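Local coordinates for protein 3-hexulose-6-phosphate synthase (Mycobacterium gastri, PDB 3AJX) that is a magnesium-binding TIM-barrel enzyme of the orotidine 5'-phosphate decarboxylase/HUMPS family, at residues A[70-75]-A[98-104]; A[147-151]-A[162-166]. The protein carries 1 engineered substitution. The contacts are given in a common frame with arbitrary orientation. Residues are numbered along the deposited sequence.

Contact 1 (A[70-75]-A[98-104])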
loop_
_atom_site.group_PDB
_atom_site.type_symbol
_atom_site.label_atom_id
_atom_site.label_comp_id
_atom_site.label_asym_id
_atom_site.label_seq_id
_atom_site.Cartn_x
_atom_site.Cartn_y
_atom_site.Cartn_z
ATOM N N ALA A 70 -9.298 -2.447 6.335
ATOM C CA ALA A 70 -10.563 -1.788 6.055
ATOM C C ALA A 70 -11.201 -1.377 7.380
ATOM O O ALA A 70 -11.643 -0.240 7.545
ATOM C CB ALA A 70 -11.490 -2.725 5.297
ATOM N N ASP A 71 -11.226 -2.304 8.331
ATOM C CA ASP A 71 -11.836 -2.029 9.621
ATOM C C ASP A 71 -11.237 -0.833 10.355
ATOM O O ASP A 71 -11.973 0.032 10.833
ATOM C CB ASP A 71 -11.755 -3.260 10.522
ATOM C CG ASP A 71 -12.849 -3.278 11.570
ATOM O OD1 ASP A 71 -14.037 -3.253 11.184
ATOM O OD2 ASP A 71 -12.528 -3.315 12.774
ATOM N N ILE A 72 -9.916 -0.768 10.452
ATOM C CA ILE A 72 -9.318 0.347 11.175
ATOM C C ILE A 72 -9.554 1.684 10.476
ATOM O O ILE A 72 -9.707 2.715 11.137
ATOM C CB ILE A 72 -7.802 0.114 11.446
ATOM C CG1 ILE A 72 -7.012 0.052 10.135
ATOM C CG2 ILE A 72 -7.626 -1.167 12.262
ATOM C CD1 ILE A 72 -5.514 -0.169 10.343
ATOM N N ALA A 73 -9.609 1.674 9.145
ATOM C CA ALA A 73 -9.855 2.904 8.396
ATOM C C ALA A 73 -11.311 3.346 8.584
ATOM O O ALA A 73 -11.592 4.535 8.766
ATOM C CB ALA A 73 -9.547 2.687 6.913
ATOM N N PHE A 74 -12.236 2.392 8.539
ATOM C CA PHE A 74 -13.652 2.697 8.732
ATOM C C PHE A 74 -13.879 3.244 10.137
ATOM O O PHE A 74 -14.592 4.231 10.323
ATOM C CB PHE A 74 -14.507 1.438 8.535
ATOM C CG PHE A 74 -14.671 1.024 7.095
ATOM C CD1 PHE A 74 -14.667 -0.324 6.748
ATOM C CD2 PHE A 74 -14.853 1.972 6.094
ATOM C CE1 PHE A 74 -14.841 -0.722 5.427
ATOM C CE2 PHE A 74 -15.031 1.581 4.764
ATOM C CZ PHE A 74 -15.025 0.232 4.432
ATOM N N LYS A 75 -13.265 2.600 11.124
ATOM C CA LYS A 75 -13.414 3.026 12.508
ATOM C C LYS A 75 -12.817 4.407 12.737
ATOM O O LYS A 75 -13.250 5.139 13.629
ATOM C CB LYS A 75 -12.770 2.003 13.446
ATOM C CG LYS A 75 -13.595 0.727 13.574
ATOM C CD LYS A 75 -13.009 -0.255 14.574
ATOM C CE LYS A 75 -13.983 -1.406 14.813
ATOM N NZ LYS A 75 -13.547 -2.301 15.921
ATOM N N ALA A 98 -15.869 -6.222 6.158
ATOM C CA ALA A 98 -15.793 -5.121 7.113
ATOM C C ALA A 98 -16.710 -3.988 6.657
ATOM O O ALA A 98 -17.367 -3.345 7.473
ATOM C CB ALA A 98 -14.363 -4.621 7.234
ATOM N N ALA A 99 -16.758 -3.743 5.349
ATOM C CA ALA A 99 -17.617 -2.685 4.828
ATOM C C ALA A 99 -19.084 -2.993 5.140
ATOM O O ALA A 99 -19.837 -2.110 5.545
ATOM C CB ALA A 99 -17.409 -2.532 3.321
ATOM N N GLN A 100 -19.483 -4.248 4.959
ATOM C CA GLN A 100 -20.859 -4.648 5.235
ATOM C C GLN A 100 -21.190 -4.459 6.707
ATOM O O GLN A 100 -22.273 -3.992 7.054
ATOM C CB GLN A 100 -21.073 -6.112 4.842
ATOM C CG GLN A 100 -21.201 -6.333 3.350
ATOM C CD GLN A 100 -22.489 -5.760 2.793
ATOM O OE1 GLN A 100 -23.582 -6.240 3.104
ATOM N NE2 GLN A 100 -22.369 -4.723 1.973
ATOM N N ALA A 101 -20.242 -4.810 7.569
ATOM C CA ALA A 101 -20.428 -4.689 9.009
ATOM C C ALA A 101 -20.641 -3.242 9.464
ATOM O O ALA A 101 -21.319 -2.999 10.463
ATOM C CB ALA A 101 -19.228 -5.290 9.736
ATOM N N HIS A 102 -20.070 -2.288 8.733
ATOM C CA HIS A 102 -20.189 -0.875 9.083
ATOM C C HIS A 102 -21.127 -0.099 8.168
ATOM O O HIS A 102 -21.250 1.117 8.298
ATOM C CB HIS A 102 -18.813 -0.204 9.039
ATOM C CG HIS A 102 -17.850 -0.733 10.051
ATOM N ND1 HIS A 102 -18.002 -0.517 11.404
ATOM C CD2 HIS A 102 -16.734 -1.488 9.916
ATOM C CE1 HIS A 102 -17.024 -1.117 12.058
ATOM N NE2 HIS A 102 -16.239 -1.715 11.176
ATOM N N ASN A 103 -21.793 -0.801 7.257
ATOM C CA ASN A 103 -22.688 -0.158 6.300
ATOM C C ASN A 103 -21.908 0.896 5.523
ATOM O O ASN A 103 -22.380 2.013 5.304
ATOM C CB ASN A 103 -23.875 0.495 7.016
ATOM C CG ASN A 103 -24.758 -0.518 7.710
ATOM O OD1 ASN A 103 -25.271 -1.445 7.082
ATOM N ND2 ASN A 103 -24.939 -0.350 9.015
ATOM N N LYS A 104 -20.694 0.531 5.122
ATOM C CA LYS A 104 -19.840 1.427 4.357
ATOM C C LYS A 104 -19.410 0.709 3.085
ATOM O O LYS A 104 -20.032 -0.282 2.702
ATOM C CB LYS A 104 -18.646 1.868 5.209
ATOM C CG LYS A 104 -19.063 2.873 6.292
ATOM C CD LYS A 104 -17.919 3.305 7.195
ATOM C CE LYS A 104 -18.374 4.421 8.137
ATOM N NZ LYS A 104 -17.304 4.866 9.078
#

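Contact 2 (A[147-151]-A[162-166]). With SO4 (sulfate ion), chain G.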
loop_
_atom_site.group_PDB
_atom_site.type_symbol
_atom_site.label_atom_id
_atom_site.label_comp_id
_atom_site.label_asym_id
_atom_site.label_seq_id
_atom_site.Cartn_x
_atom_site.Cartn_y
_atom_site.Cartn_z
ATOM N N LEU A 147 -5.510 9.003 -21.488
ATOM C CA LEU A 147 -6.602 8.800 -20.544
ATOM C C LEU A 147 -7.718 7.940 -21.135
ATOM O O LEU A 147 -8.502 7.333 -20.402
ATOM C CB LEU A 147 -7.170 10.156 -20.128
ATOM C CG LEU A 147 -8.302 10.165 -19.104
ATOM C CD1 LEU A 147 -7.781 9.674 -17.762
ATOM C CD2 LEU A 147 -8.859 11.572 -18.976
ATOM N N ASN A 148 -7.787 7.880 -22.462
ATOM C CA ASN A 148 -8.828 7.106 -23.128
ATOM C C ASN A 148 -8.742 5.605 -22.863
ATOM O O ASN A 148 -9.731 4.887 -23.018
ATOM C CB ASN A 148 -8.807 7.377 -24.634
ATOM C CG ASN A 148 -9.065 8.836 -24.963
ATOM O OD1 ASN A 148 -9.999 9.449 -24.440
ATOM N ND2 ASN A 148 -8.242 9.398 -25.842
ATOM N N GLY A 149 -7.566 5.131 -22.466
ATOM C CA GLY A 149 -7.411 3.720 -22.168
ATOM C C GLY A 149 -8.229 3.373 -20.936
ATOM O O GLY A 149 -8.848 2.311 -20.862
ATOM N N LEU A 150 -8.229 4.279 -19.963
ATOM C CA LEU A 150 -8.984 4.079 -18.731
ATOM C C LEU A 150 -10.478 4.187 -19.007
ATOM O O LEU A 150 -11.276 3.434 -18.451
ATOM C CB LEU A 150 -8.588 5.127 -17.684
ATOM C CG LEU A 150 -7.142 5.115 -17.184
ATOM C CD1 LEU A 150 -6.906 6.325 -16.292
ATOM C CD2 LEU A 150 -6.861 3.822 -16.424
ATOM N N LEU A 151 -10.856 5.127 -19.867
ATOM C CA LEU A 151 -12.262 5.318 -20.197
ATOM C C LEU A 151 -12.799 4.107 -20.953
ATOM O O LEU A 151 -13.925 3.669 -20.712
ATOM C CB LEU A 151 -12.449 6.591 -21.031
ATOM C CG LEU A 151 -11.917 7.885 -20.401
ATOM C CD1 LEU A 151 -12.265 9.074 -21.282
ATOM C CD2 LEU A 151 -12.511 8.068 -19.018
ATOM N N SER A 162 -14.913 4.938 -11.211
ATOM C CA SER A 162 -14.417 6.296 -11.081
ATOM C C SER A 162 -13.179 6.342 -11.967
ATOM O O SER A 162 -12.625 5.299 -12.321
ATOM C CB SER A 162 -14.040 6.604 -9.628
ATOM O OG SER A 162 -13.000 5.759 -9.172
ATOM N N VAL A 163 -12.758 7.543 -12.344
ATOM C CA VAL A 163 -11.583 7.704 -13.186
ATOM C C VAL A 163 -10.577 8.623 -12.510
ATOM O O VAL A 163 -10.919 9.724 -12.081
ATOM C CB VAL A 163 -11.957 8.299 -14.566
ATOM C CG1 VAL A 163 -10.705 8.498 -15.411
ATOM C CG2 VAL A 163 -12.934 7.369 -15.283
ATOM N N ALA A 164 -9.342 8.146 -12.399
ATOM C CA ALA A 164 -8.255 8.912 -11.802
ATOM C C ALA A 164 -7.052 8.766 -12.727
ATOM O O ALA A 164 -6.543 7.660 -12.938
ATOM C CB ALA A 164 -7.926 8.380 -10.402
ATOM N N GLY A 165 -6.611 9.884 -13.294
ATOM C CA GLY A 165 -5.474 9.849 -14.196
ATOM C C GLY A 165 -5.173 11.208 -14.798
ATOM O O GLY A 165 -5.152 11.367 -16.018
ATOM N N GLY A 166 -4.944 12.192 -13.935
ATOM C CA GLY A 166 -4.638 13.528 -14.408
ATOM C C GLY A 166 -5.829 14.234 -15.022
ATOM O O GLY A 166 -5.673 15.044 -15.939
HETATM S S SO4 G . -4.496 12.963 -10.204
HETATM O O1 SO4 G . -3.309 13.826 -10.018
HETATM O O2 SO4 G . -4.138 11.758 -10.977
HETATM O O3 SO4 G . -5.535 13.716 -10.932
HETATM O O4 SO4 G . -5.016 12.566 -8.882
#

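Contact 1 (A[70-75]-A[98-104])
Two neighbouring outer helices of the barrel, 66-75 and 89-102, meet near their C-terminal ends; the axes of the 70-75 and 98-102 pieces approach to 9.6 Å, with a signed crossing angle of -31°. The small side chains of Ala70 and Ala98 meet there, CB to CB at 3.9 Å. Phe74 (chi1 m) loses 115 Å² to residues 98-104; its CE1 reaches 3.5 Å from Ala99 CA, while the ring also rests on Val81 of strand 80-84. Over one face runs Lys104, whose CB sits 4.0 Å from the Phe74 ring centroid and 26° off the normal, a CH-pi contact. Beyond an m chi1, Lys104 is fully trans, which carries its NZ to Ala78 O and, more weakly, to Phe74 O (3.1 Å). A Schellman motif, with Asn103 at phi 57° and Lys104 N bonded to Ala99 O (2.8 Å), turns the backbone so that this lysine faces back. Asp71 (chi1 t) accepts a hydrogen bond at OD1 from His102 NE2 (2.7 Å, 160°), and within its own helix its OD2 pairs with Lys75 NZ at 3.5 Å. An apolar Ala/Phe centre is thus bordered by two polar ties, Lys104 to carbonyl oxygens and His102 to a carboxylate on the partly exposed side.

Contact 2 (A[147-151]-A[162-166])
Val163, with 64 Å² buried, is the centre of this contact between the start of helix 148-157 and the end of strand 161-164. Its CA-to-CB bond points at the helix, and its methyls meet three leucines: CG1 lies 3.9 Å from Leu147 CD1, 4.5 Å from Leu150 CD1 and 4.1 Å from Leu151 CD2, to which Val163 CG2 comes slightly closer, 3.8 Å. Leu147 (41 Å²) and Leu150 (37 Å²) reach on toward the turn that follows the strand, where Leu147 CD1 comes within 3.6 Å of Gly165 O and Leu150 CD1 within 3.6 Å of Ala164 O. Gly165 suits this packing, since a CB there would fall 2.9 Å from Leu150 CD1. All the side chains that meet are apolar, and the methyl-carbonyl approaches are van der Waals contacts; the strand's backbone bonds go to neighbouring strands, for instance from Val163 to Val182 and Val184. Ala164 points away from the helix, its side chain about 6 Å from the bound magnesium ion. Gly166 N donates to sulfate O2 (3.1 Å, 154°), an ion also held by Gln140 NE2 and the backbone nitrogens of Gly186 and Gly187. Helix and strand form the second half of a beta-alpha-beta unit of the TIM barrel, and the sulfate, probably from the crystallisation liquor, lies at the C-terminal ends of the seventh and eighth strands, consistent with the phosphate-group site usual in such barrels.

Overall arrangement
The two contacts lie on opposite sides of the chain's centre, 27 Å apart between centres and about 15 Å between nearest atoms, and share no helix or strand. Contact 1 joins helix to helix within the outer layer, at the barrel end where the helices finish; contact 2 joins that layer to the barrel strands, at the end where the strands finish and the magnesium and sulfate ions bind. Contact 1 is larger (354 against 215 Å²) but only partly buried, and it adds polar bonds at its edge. Contact 2 is buried, with van der Waals packing between apolar side chains and backbone; its polar bonding is directed elsewhere, chiefly to the neighbouring strands and, at Gly166, to the sulfate.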